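Local coordinates for transcriptional regulator, TetR family (Legionella pneumophila subsp. pneumophila str. Philadelphia 1, PDB 3ON4), which probably binds DNA through an N-terminal helix-turn-helix domain and regulates transcription as a member of the TetR family, at residues I95-M106 against V163-G174; T66-S77 against F130-L138. All coordinates share one frame; numbering follows the deposited sequence.

Contact 1: residues I95-M106 against V163-G174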
loop_
_atom_site.group_PDB
_atom_site.type_symbol
_atom_site.label_atom_id
_atom_site.label_comp_id
_atom_site.label_asym_id
_atom_site.label_seq_id
_atom_site.Cartn_x
_atom_site.Cartn_y
_atom_site.Cartn_z
ATOM N N ILE A 95 -15.791 -2.145 -1.552
ATOM C CA ILE A 95 -14.487 -1.474 -1.394
ATOM C C ILE A 95 -14.289 -0.487 -2.562
ATOM O O ILE A 95 -13.871 0.648 -2.353
ATOM C CB ILE A 95 -13.323 -2.459 -1.348
ATOM C CG1 ILE A 95 -13.403 -3.348 -0.089
ATOM C CG2 ILE A 95 -11.965 -1.697 -1.387
ATOM C CD1 ILE A 95 -13.397 -2.569 1.250
ATOM N N LEU A 96 -14.634 -0.903 -3.773
ATOM C CA LEU A 96 -14.508 -0.011 -4.942
ATOM C C LEU A 96 -15.316 1.272 -4.761
ATOM O O LEU A 96 -14.840 2.362 -5.072
ATOM C CB LEU A 96 -14.915 -0.719 -6.226
ATOM C CG LEU A 96 -13.912 -1.772 -6.696
ATOM C CD1 LEU A 96 -14.503 -2.593 -7.852
ATOM C CD2 LEU A 96 -12.581 -1.145 -7.088
ATOM N N THR A 97 -16.528 1.136 -4.237
ATOM C CA THR A 97 -17.401 2.282 -3.967
ATOM C C THR A 97 -16.748 3.287 -3.010
ATOM O O THR A 97 -16.916 4.486 -3.169
ATOM C CB THR A 97 -18.736 1.807 -3.356
ATOM O OG1 THR A 97 -19.440 1.043 -4.329
ATOM C CG2 THR A 97 -19.617 2.987 -2.912
ATOM N N LEU A 98 -16.017 2.782 -2.032
ATOM C CA LEU A 98 -15.429 3.623 -0.998
ATOM C C LEU A 98 -14.041 4.152 -1.402
ATOM O O LEU A 98 -13.500 5.049 -0.735
ATOM C CB LEU A 98 -15.311 2.823 0.295
ATOM C CG LEU A 98 -16.618 2.445 0.988
ATOM C CD1 LEU A 98 -16.340 1.358 2.026
ATOM C CD2 LEU A 98 -17.228 3.690 1.605
ATOM N N THR A 99 -13.459 3.596 -2.461
ATOM C CA THR A 99 -12.056 3.889 -2.795
ATOM C C THR A 99 -11.963 4.433 -4.222
ATOM O O THR A 99 -12.275 5.608 -4.475
ATOM C CB THR A 99 -11.158 2.665 -2.515
ATOM O OG1 THR A 99 -11.562 1.556 -3.334
ATOM C CG2 THR A 99 -11.247 2.261 -0.999
ATOM N N TYR A 100 -11.568 3.587 -5.159
ATOM C CA TYR A 100 -11.329 3.989 -6.529
ATOM C C TYR A 100 -12.479 4.767 -7.164
ATOM O O TYR A 100 -12.246 5.733 -7.882
ATOM C CB TYR A 100 -11.008 2.752 -7.352
ATOM C CG TYR A 100 -10.670 3.007 -8.773
ATOM C CD1 TYR A 100 -11.653 2.950 -9.763
ATOM C CD2 TYR A 100 -9.365 3.253 -9.156
ATOM C CE1 TYR A 100 -11.347 3.165 -11.091
ATOM C CE2 TYR A 100 -9.038 3.475 -10.500
ATOM C CZ TYR A 100 -10.037 3.413 -11.456
ATOM O OH TYR A 100 -9.746 3.628 -12.785
ATOM N N ASN A 101 -13.716 4.361 -6.915
ATOM C CA ASN A 101 -14.857 5.040 -7.515
ATOM C C ASN A 101 -15.120 6.428 -6.889
ATOM O O ASN A 101 -15.743 7.268 -7.509
ATOM C CB ASN A 101 -16.128 4.213 -7.375
ATOM C CG ASN A 101 -16.088 2.896 -8.137
ATOM O OD1 ASN A 101 -15.224 2.666 -9.002
ATOM N ND2 ASN A 101 -17.071 2.033 -7.844
ATOM N N SER A 102 -14.663 6.645 -5.663
ATOM C CA SER A 102 -14.907 7.908 -4.954
ATOM C C SER A 102 -13.675 8.805 -5.085
ATOM O O SER A 102 -12.755 8.763 -4.261
ATOM C CB SER A 102 -15.230 7.643 -3.482
ATOM O OG SER A 102 -15.469 8.855 -2.778
ATOM N N GLU A 103 -13.627 9.572 -6.172
ATOM C CA GLU A 103 -12.535 10.510 -6.413
ATOM C C GLU A 103 -11.142 9.882 -6.277
ATOM O O GLU A 103 -10.235 10.482 -5.706
ATOM C CB GLU A 103 -12.690 11.745 -5.509
ATOM C CG GLU A 103 -14.039 12.469 -5.741
ATOM C CD GLU A 103 -14.259 13.717 -4.873
ATOM O OE1 GLU A 103 -13.431 14.015 -3.991
ATOM O OE2 GLU A 103 -15.280 14.395 -5.089
ATOM N N ASN A 104 -11.006 8.668 -6.804
ATOM C CA ASN A 104 -9.724 7.966 -6.933
ATOM C C ASN A 104 -9.024 7.767 -5.582
ATOM O O ASN A 104 -7.795 7.775 -5.513
ATOM C CB ASN A 104 -8.803 8.735 -7.881
ATOM C CG ASN A 104 -7.654 7.897 -8.389
ATOM O OD1 ASN A 104 -7.840 6.744 -8.800
ATOM N ND2 ASN A 104 -6.464 8.462 -8.372
ATOM N N LYS A 105 -9.819 7.555 -4.531
ATOM C CA LYS A 105 -9.306 7.315 -3.201
ATOM C C LYS A 105 -8.646 5.957 -3.006
ATOM O O LYS A 105 -8.972 4.973 -3.681
ATOM C CB LYS A 105 -10.404 7.481 -2.157
ATOM C CG LYS A 105 -10.752 8.939 -1.859
ATOM C CD LYS A 105 -12.090 9.049 -1.175
ATOM C CE LYS A 105 -12.672 10.445 -1.249
ATOM N NZ LYS A 105 -14.087 10.433 -0.797
HETATM N N MSE A 106 -7.707 5.925 -2.065
HETATM C CA MSE A 106 -7.144 4.672 -1.587
HETATM C C MSE A 106 -7.969 4.196 -0.394
HETATM O O MSE A 106 -8.670 4.986 0.257
HETATM C CB MSE A 106 -5.682 4.914 -1.173
HETATM C CG MSE A 106 -4.915 3.725 -0.626
HETATM SE SE MSE A 106 -4.905 2.204 -1.834
HETATM C CE MSE A 106 -4.042 0.926 -0.671
ATOM N N VAL A 163 -6.355 -6.890 -2.932
ATOM C CA VAL A 163 -7.221 -5.716 -2.946
ATOM C C VAL A 163 -6.389 -4.466 -2.651
ATOM O O VAL A 163 -6.475 -3.471 -3.384
ATOM C CB VAL A 163 -8.376 -5.843 -1.931
ATOM C CG1 VAL A 163 -9.033 -4.461 -1.647
ATOM C CG2 VAL A 163 -9.398 -6.882 -2.402
ATOM N N GLU A 164 -5.578 -4.511 -1.594
ATOM C CA GLU A 164 -4.781 -3.348 -1.196
ATOM C C GLU A 164 -3.765 -2.975 -2.286
ATOM O O GLU A 164 -3.669 -1.814 -2.712
ATOM C CB GLU A 164 -4.103 -3.566 0.154
ATOM C CG GLU A 164 -5.081 -3.695 1.337
ATOM C CD GLU A 164 -5.891 -2.454 1.607
ATOM O OE1 GLU A 164 -5.427 -1.348 1.283
ATOM O OE2 GLU A 164 -6.994 -2.563 2.192
ATOM N N GLY A 165 -3.017 -3.956 -2.761
ATOM C CA GLY A 165 -2.003 -3.700 -3.779
ATOM C C GLY A 165 -2.607 -3.271 -5.110
ATOM O O GLY A 165 -2.058 -2.400 -5.798
ATOM N N GLY A 166 -3.722 -3.889 -5.487
ATOM C CA GLY A 166 -4.452 -3.524 -6.701
ATOM C C GLY A 166 -4.959 -2.091 -6.693
ATOM O O GLY A 166 -4.824 -1.352 -7.696
ATOM N N LEU A 167 -5.514 -1.684 -5.553
ATOM C CA LEU A 167 -5.985 -0.287 -5.401
ATOM C C LEU A 167 -4.825 0.674 -5.434
ATOM O O LEU A 167 -4.898 1.709 -6.059
ATOM C CB LEU A 167 -6.771 -0.093 -4.094
ATOM C CG LEU A 167 -8.173 -0.652 -4.020
ATOM C CD1 LEU A 167 -8.745 -0.543 -2.593
ATOM C CD2 LEU A 167 -9.074 0.089 -5.024
ATOM N N LEU A 168 -3.740 0.317 -4.763
ATOM C CA LEU A 168 -2.549 1.158 -4.685
ATOM C C LEU A 168 -2.031 1.503 -6.079
ATOM O O LEU A 168 -1.732 2.669 -6.391
ATOM C CB LEU A 168 -1.474 0.402 -3.902
ATOM C CG LEU A 168 -0.238 1.129 -3.429
ATOM C CD1 LEU A 168 -0.578 2.168 -2.319
ATOM C CD2 LEU A 168 0.770 0.089 -2.884
ATOM N N LEU A 169 -1.950 0.490 -6.942
ATOM C CA LEU A 169 -1.393 0.683 -8.261
ATOM C C LEU A 169 -2.429 1.222 -9.258
ATOM O O LEU A 169 -2.060 2.008 -10.135
ATOM C CB LEU A 169 -0.746 -0.614 -8.779
ATOM C CG LEU A 169 0.364 -1.126 -7.861
ATOM C CD1 LEU A 169 0.959 -2.403 -8.397
ATOM C CD2 LEU A 169 1.437 -0.053 -7.686
ATOM N N ALA A 170 -3.692 0.789 -9.162
ATOM C CA ALA A 170 -4.718 1.272 -10.098
ATOM C C ALA A 170 -4.839 2.779 -10.066
ATOM O O ALA A 170 -4.994 3.412 -11.102
ATOM C CB ALA A 170 -6.102 0.627 -9.834
ATOM N N ARG A 171 -4.753 3.363 -8.873
ATOM C CA ARG A 171 -5.075 4.777 -8.735
ATOM C C ARG A 171 -3.943 5.686 -9.201
ATOM O O ARG A 171 -4.134 6.869 -9.329
ATOM C CB ARG A 171 -5.539 5.102 -7.308
ATOM C CG ARG A 171 -4.531 4.900 -6.252
ATOM C CD ARG A 171 -5.202 5.052 -4.862
ATOM N NE ARG A 171 -5.537 6.437 -4.532
ATOM C CZ ARG A 171 -4.717 7.338 -3.984
ATOM N NH1 ARG A 171 -3.443 7.053 -3.691
ATOM N NH2 ARG A 171 -5.174 8.548 -3.741
ATOM N N LEU A 172 -2.766 5.136 -9.468
ATOM C CA LEU A 172 -1.704 5.931 -10.059
ATOM C C LEU A 172 -1.955 6.316 -11.512
ATOM O O LEU A 172 -1.620 7.443 -11.931
ATOM C CB LEU A 172 -0.391 5.166 -10.033
ATOM C CG LEU A 172 0.064 4.576 -8.705
ATOM C CD1 LEU A 172 1.493 4.096 -8.889
ATOM C CD2 LEU A 172 -0.049 5.575 -7.561
ATOM N N TYR A 173 -2.530 5.366 -12.251
ATOM C CA TYR A 173 -2.584 5.365 -13.710
ATOM C C TYR A 173 -4.003 5.497 -14.272
ATOM O O TYR A 173 -4.178 5.689 -15.472
ATOM C CB TYR A 173 -2.078 4.004 -14.218
ATOM C CG TYR A 173 -0.619 3.638 -13.982
ATOM C CD1 TYR A 173 0.392 4.261 -14.687
ATOM C CD2 TYR A 173 -0.268 2.609 -13.119
ATOM C CE1 TYR A 173 1.725 3.902 -14.499
ATOM C CE2 TYR A 173 1.058 2.246 -12.922
ATOM C CZ TYR A 173 2.048 2.892 -13.621
ATOM O OH TYR A 173 3.371 2.547 -13.439
ATOM N N GLY A 174 -5.015 5.330 -13.432
ATOM C CA GLY A 174 -6.362 5.077 -13.919
ATOM C C GLY A 174 -6.427 3.761 -14.664
ATOM O O GLY A 174 -7.256 3.575 -15.568
HETATM O O HOH W 1 -7.231 10.449 -4.513
#
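Asn-104 and Arg-171 exchange hydrogen bonds, each side chain using the other's backbone oxygen. The side-chain amide of Asn-104 gives an almost straight bond from ND2 to Arg-171 O at 3.0 Å (177°), lying in the carbonyl plane on a lone pair. In return, Arg-171 NE donates to Asn-104 O at 2.8 Å, and NH2 adds a weaker bond to the same atom. NH2 also donates to a water that in turn binds Glu-103 O. The arginine chain starts with CG wedged between its own N and carbonyl carbon (chi1 64°) and bends at chi3, which brings the guanidinium edge to Asn-104 O and one face beneath Met-106 CB.

Met-106, a selenomethionine, extends onward across the helix: SE lies 3.7 Å from Leu-167 CB, and the terminal CE reaches Glu-164 OE1 at 3.3 Å. Both methyls of Leu-167 turn to Thr-99 OG1, CD2 the nearer at 3.3 Å. CD1 of the same leucine meets Ile-95 CG2 at 3.6 Å. Here the end of helix 84-98 and the loop after it pack on the last turns of helix 149-173, inside the all-helical C-terminal domain of a TetR-type regulator. Tyr-100 sets CE2 of its ring against Ala-170 CB, 4.1 Å away, and its CB against Leu-167 CD2.

Behind this first shell, Thr-99 OG1 donates to Ile-95 O, tying the threonine back to the final helical turn, and a type I turn from Thr-99 to Ser-102 redirects the chain. Leu-179 of helix 177-189 packs on Tyr-100, Leu-167 and Ala-170. From the N-terminal helix 11-26, Lys-25 O accepts from Arg-171 NH2, while Gln-24 bonds to the backbone of Met-106.

Contact 2: residues T66-S77 against F130-L138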
loop_
_atom_site.group_PDB
_atom_site.type_symbol
_atom_site.label_atom_id
_atom_site.label_comp_id
_atom_site.label_asym_id
_atom_site.label_seq_id
_atom_site.Cartn_x
_atom_site.Cartn_y
_atom_site.Cartn_z
ATOM N N THR A 66 -14.235 1.931 10.281
ATOM C CA THR A 66 -14.359 0.495 10.577
ATOM C C THR A 66 -15.807 0.100 10.905
ATOM O O THR A 66 -16.295 -0.938 10.445
ATOM C CB THR A 66 -13.432 0.064 11.721
ATOM O OG1 THR A 66 -12.071 0.414 11.394
ATOM C CG2 THR A 66 -13.534 -1.465 11.963
ATOM N N ASP A 67 -16.490 0.934 11.683
ATOM C CA ASP A 67 -17.888 0.708 11.995
ATOM C C ASP A 67 -18.762 0.708 10.738
ATOM O O ASP A 67 -19.679 -0.096 10.623
ATOM C CB ASP A 67 -18.403 1.776 12.963
ATOM C CG ASP A 67 -17.941 1.552 14.395
ATOM O OD1 ASP A 67 -17.415 0.461 14.723
ATOM O OD2 ASP A 67 -18.131 2.483 15.209
ATOM N N LYS A 68 -18.496 1.637 9.828
ATOM C CA LYS A 68 -19.214 1.716 8.563
ATOM C C LYS A 68 -18.988 0.476 7.704
ATOM O O LYS A 68 -19.953 -0.097 7.183
ATOM C CB LYS A 68 -18.818 2.946 7.760
ATOM C CG LYS A 68 -19.340 4.255 8.357
ATOM C CD LYS A 68 -19.268 5.399 7.362
ATOM C CE LYS A 68 -17.845 5.894 7.130
ATOM N NZ LYS A 68 -17.848 7.039 6.159
ATOM N N ILE A 69 -17.728 0.059 7.585
ATOM C CA ILE A 69 -17.395 -1.151 6.831
ATOM C C ILE A 69 -18.003 -2.403 7.467
ATOM O O ILE A 69 -18.492 -3.285 6.750
ATOM C CB ILE A 69 -15.879 -1.351 6.714
ATOM C CG1 ILE A 69 -15.252 -0.213 5.914
ATOM C CG2 ILE A 69 -15.578 -2.640 5.991
ATOM C CD1 ILE A 69 -15.554 -0.276 4.430
ATOM N N ALA A 70 -17.956 -2.495 8.798
ATOM C CA ALA A 70 -18.594 -3.601 9.514
ATOM C C ALA A 70 -20.079 -3.765 9.153
ATOM O O ALA A 70 -20.553 -4.895 8.987
ATOM C CB ALA A 70 -18.423 -3.448 11.030
ATOM N N ALA A 71 -20.797 -2.643 9.047
ATOM C CA ALA A 71 -22.224 -2.648 8.694
ATOM C C ALA A 71 -22.422 -3.119 7.250
ATOM O O ALA A 71 -23.294 -3.918 6.969
ATOM C CB ALA A 71 -22.835 -1.252 8.885
ATOM N N VAL A 72 -21.601 -2.598 6.350
ATOM C CA VAL A 72 -21.660 -2.971 4.935
ATOM C C VAL A 72 -21.455 -4.481 4.772
ATOM O O VAL A 72 -22.208 -5.149 4.048
ATOM C CB VAL A 72 -20.603 -2.181 4.121
ATOM C CG1 VAL A 72 -20.397 -2.786 2.691
ATOM C CG2 VAL A 72 -21.003 -0.714 4.039
ATOM N N LEU A 73 -20.446 -5.006 5.463
ATOM C CA LEU A 73 -20.100 -6.427 5.382
ATOM C C LEU A 73 -21.196 -7.317 5.975
ATOM O O LEU A 73 -21.576 -8.347 5.397
ATOM C CB LEU A 73 -18.772 -6.680 6.104
ATOM C CG LEU A 73 -17.502 -6.084 5.477
ATOM C CD1 LEU A 73 -16.296 -6.590 6.247
ATOM C CD2 LEU A 73 -17.377 -6.403 4.009
ATOM N N SER A 74 -21.702 -6.890 7.132
ATOM C CA SER A 74 -22.793 -7.568 7.806
ATOM C C SER A 74 -23.987 -7.740 6.865
ATOM O O SER A 74 -24.617 -8.817 6.828
ATOM C CB SER A 74 -23.198 -6.776 9.055
ATOM O OG SER A 74 -24.263 -7.418 9.718
ATOM N N ASP A 75 -24.296 -6.689 6.108
ATOM C CA ASP A 75 -25.427 -6.728 5.175
ATOM C C ASP A 75 -25.213 -7.695 4.023
ATOM O O ASP A 75 -26.176 -8.263 3.520
ATOM C CB ASP A 75 -25.740 -5.328 4.634
ATOM C CG ASP A 75 -26.509 -4.477 5.636
ATOM O OD1 ASP A 75 -27.311 -5.041 6.411
ATOM O OD2 ASP A 75 -26.323 -3.239 5.640
ATOM N N ILE A 76 -23.951 -7.858 3.604
ATOM C CA ILE A 76 -23.601 -8.826 2.569
ATOM C C ILE A 76 -23.685 -10.247 3.108
ATOM O O ILE A 76 -24.312 -11.102 2.476
ATOM C CB ILE A 76 -22.187 -8.572 1.988
ATOM C CG1 ILE A 76 -22.162 -7.240 1.219
ATOM C CG2 ILE A 76 -21.750 -9.728 1.096
ATOM C CD1 ILE A 76 -20.766 -6.703 0.934
ATOM N N SER A 77 -23.070 -10.511 4.265
ATOM C CA SER A 77 -23.027 -11.893 4.776
ATOM C C SER A 77 -24.376 -12.363 5.297
ATOM O O SER A 77 -24.665 -13.571 5.287
ATOM C CB SER A 77 -21.927 -12.107 5.825
ATOM O OG SER A 77 -21.972 -11.150 6.854
ATOM N N PHE A 130 -9.022 -2.754 12.036
ATOM C CA PHE A 130 -9.664 -2.696 10.708
ATOM C C PHE A 130 -9.345 -3.937 9.874
ATOM O O PHE A 130 -10.255 -4.614 9.368
ATOM C CB PHE A 130 -9.238 -1.423 9.971
ATOM C CG PHE A 130 -9.720 -1.314 8.534
ATOM C CD1 PHE A 130 -10.980 -0.833 8.244
ATOM C CD2 PHE A 130 -8.905 -1.701 7.477
ATOM C CE1 PHE A 130 -11.422 -0.713 6.935
ATOM C CE2 PHE A 130 -9.350 -1.602 6.151
ATOM C CZ PHE A 130 -10.605 -1.089 5.883
ATOM N N PHE A 131 -8.060 -4.258 9.752
ATOM C CA PHE A 131 -7.672 -5.437 8.985
ATOM C C PHE A 131 -8.130 -6.753 9.621
ATOM O O PHE A 131 -8.575 -7.657 8.914
ATOM C CB PHE A 131 -6.178 -5.417 8.674
ATOM C CG PHE A 131 -5.841 -4.404 7.611
ATOM C CD1 PHE A 131 -6.293 -4.592 6.314
ATOM C CD2 PHE A 131 -5.171 -3.226 7.922
ATOM C CE1 PHE A 131 -6.051 -3.641 5.335
ATOM C CE2 PHE A 131 -4.921 -2.287 6.946
ATOM C CZ PHE A 131 -5.364 -2.488 5.655
ATOM N N GLU A 132 -8.030 -6.842 10.942
ATOM C CA GLU A 132 -8.498 -8.020 11.668
ATOM C C GLU A 132 -9.984 -8.264 11.392
ATOM O O GLU A 132 -10.381 -9.398 11.183
ATOM C CB GLU A 132 -8.221 -7.865 13.180
ATOM C CG GLU A 132 -6.735 -8.059 13.475
ATOM C CD GLU A 132 -6.287 -7.527 14.825
ATOM O OE1 GLU A 132 -7.155 -7.197 15.673
ATOM O OE2 GLU A 132 -5.040 -7.442 15.020
ATOM N N LEU A 133 -10.787 -7.203 11.349
ATOM C CA LEU A 133 -12.213 -7.329 11.061
ATOM C C LEU A 133 -12.463 -7.839 9.638
ATOM O O LEU A 133 -13.277 -8.730 9.435
ATOM C CB LEU A 133 -12.916 -5.997 11.244
ATOM C CG LEU A 133 -14.441 -6.048 11.128
ATOM C CD1 LEU A 133 -15.098 -5.197 12.227
ATOM C CD2 LEU A 133 -14.843 -5.601 9.750
ATOM N N ILE A 134 -11.720 -7.294 8.679
ATOM C CA ILE A 134 -11.867 -7.674 7.282
ATOM C C ILE A 134 -11.458 -9.123 7.068
ATOM O O ILE A 134 -12.185 -9.884 6.439
ATOM C CB ILE A 134 -11.051 -6.765 6.323
ATOM C CG1 ILE A 134 -11.561 -5.313 6.316
ATOM C CG2 ILE A 134 -11.020 -7.357 4.884
ATOM C CD1 ILE A 134 -12.932 -5.127 5.798
ATOM N N ILE A 135 -10.304 -9.502 7.625
ATOM C CA ILE A 135 -9.761 -10.849 7.497
ATOM C C ILE A 135 -10.681 -11.890 8.149
ATOM O O ILE A 135 -11.012 -12.915 7.525
ATOM C CB ILE A 135 -8.328 -10.893 8.058
ATOM C CG1 ILE A 135 -7.415 -10.052 7.142
ATOM C CG2 ILE A 135 -7.840 -12.338 8.255
ATOM C CD1 ILE A 135 -6.108 -9.714 7.750
ATOM N N GLU A 136 -11.151 -11.602 9.367
ATOM C CA GLU A 136 -12.119 -12.475 10.041
ATOM C C GLU A 136 -13.408 -12.630 9.219
ATOM O O GLU A 136 -13.907 -13.743 9.072
ATOM C CB GLU A 136 -12.433 -11.959 11.455
ATOM C CG GLU A 136 -13.405 -12.836 12.275
ATOM C CD GLU A 136 -12.960 -14.288 12.377
ATOM O OE1 GLU A 136 -11.736 -14.538 12.541
ATOM O OE2 GLU A 136 -13.832 -15.178 12.262
ATOM N N TRP A 137 -13.932 -11.534 8.669
ATOM C CA TRP A 137 -15.146 -11.615 7.830
ATOM C C TRP A 137 -14.929 -12.506 6.598
ATOM O O TRP A 137 -15.713 -13.425 6.319
ATOM C CB TRP A 137 -15.555 -10.230 7.368
ATOM C CG TRP A 137 -16.847 -10.243 6.658
ATOM C CD1 TRP A 137 -18.100 -10.223 7.214
ATOM C CD2 TRP A 137 -17.033 -10.298 5.245
ATOM N NE1 TRP A 137 -19.052 -10.266 6.228
ATOM C CE2 TRP A 137 -18.424 -10.319 5.009
ATOM C CE3 TRP A 137 -16.156 -10.374 4.152
ATOM C CZ2 TRP A 137 -18.959 -10.370 3.731
ATOM C CZ3 TRP A 137 -16.687 -10.426 2.877
ATOM C CH2 TRP A 137 -18.082 -10.414 2.673
ATOM N N LEU A 138 -13.846 -12.249 5.881
ATOM C CA LEU A 138 -13.458 -13.065 4.709
ATOM C C LEU A 138 -13.267 -14.562 5.025
ATOM O O LEU A 138 -13.789 -15.438 4.311
ATOM C CB LEU A 138 -12.171 -12.487 4.071
ATOM C CG LEU A 138 -12.270 -11.194 3.265
ATOM C CD1 LEU A 138 -10.893 -10.672 2.836
ATOM C CD2 LEU A 138 -13.170 -11.441 2.041
#
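Trp-137 lays its indole against Leu-73, which sits over one face: CB stands 3.7 Å from the centroid of the five-membered ring and only 14° off its normal, a CH-pi contact. Segments 66-77 and 130-138, of helices 54-77 and 121-144, run nearly parallel (8°), their axes 10.5 Å apart at closest approach, within the helical bundle of a TetR-family regulator; helix 54-77 follows the predicted helix-turn-helix. Ile-76 comes to the indole from the edge, at about a right angle, with CG2 near CZ2.

Toward the N-terminal end, the side chains of Leu-73 and Ile-134 cross at roughly a right angle, their CD1 atoms 3.7 Å apart. That same Ile-134 methyl meets Ile-69 CG2 at 3.6 Å. Leu-133 turns its two methyls to different partners, CD1 to Ala-70 CB and CD2 to Leu-73. Phe-130 offers its ring edge to Thr-66 OG1, whose hydrogen bond goes to Ile-62 O one turn earlier, and to Ile-69 CG1.

With CG anti to the backbone N, Trp-137 reaches across to helix 66-77, where NE1 donates to Ser-77 OG at 3.1 Å (155°) and more weakly to Leu-73 O.

How the contacts relate
From the N terminus, the chain passes through the predicted helix-turn-helix region into helix 54-77, which carries the first half of contact 2. Helix 84-98 and the loop after it supply the first half of contact 1. Helix 121-144 then closes contact 2 across 52 intervening residues, and helix 149-173 closes contact 1 across 56. The two loops therefore cross rather than nest, tying helices 54-77 and 84-98 to the later pair, 121-144 and 149-173. Their centres lie about 18 Å apart, on opposite sides of the chain's centre, yet they touch where Glu-164 lies against Phe-131. Both also reach the second subunit, through Leu-172 and Tyr-173 in contact 1 and Phe-131 and Ile-135 in contact 2.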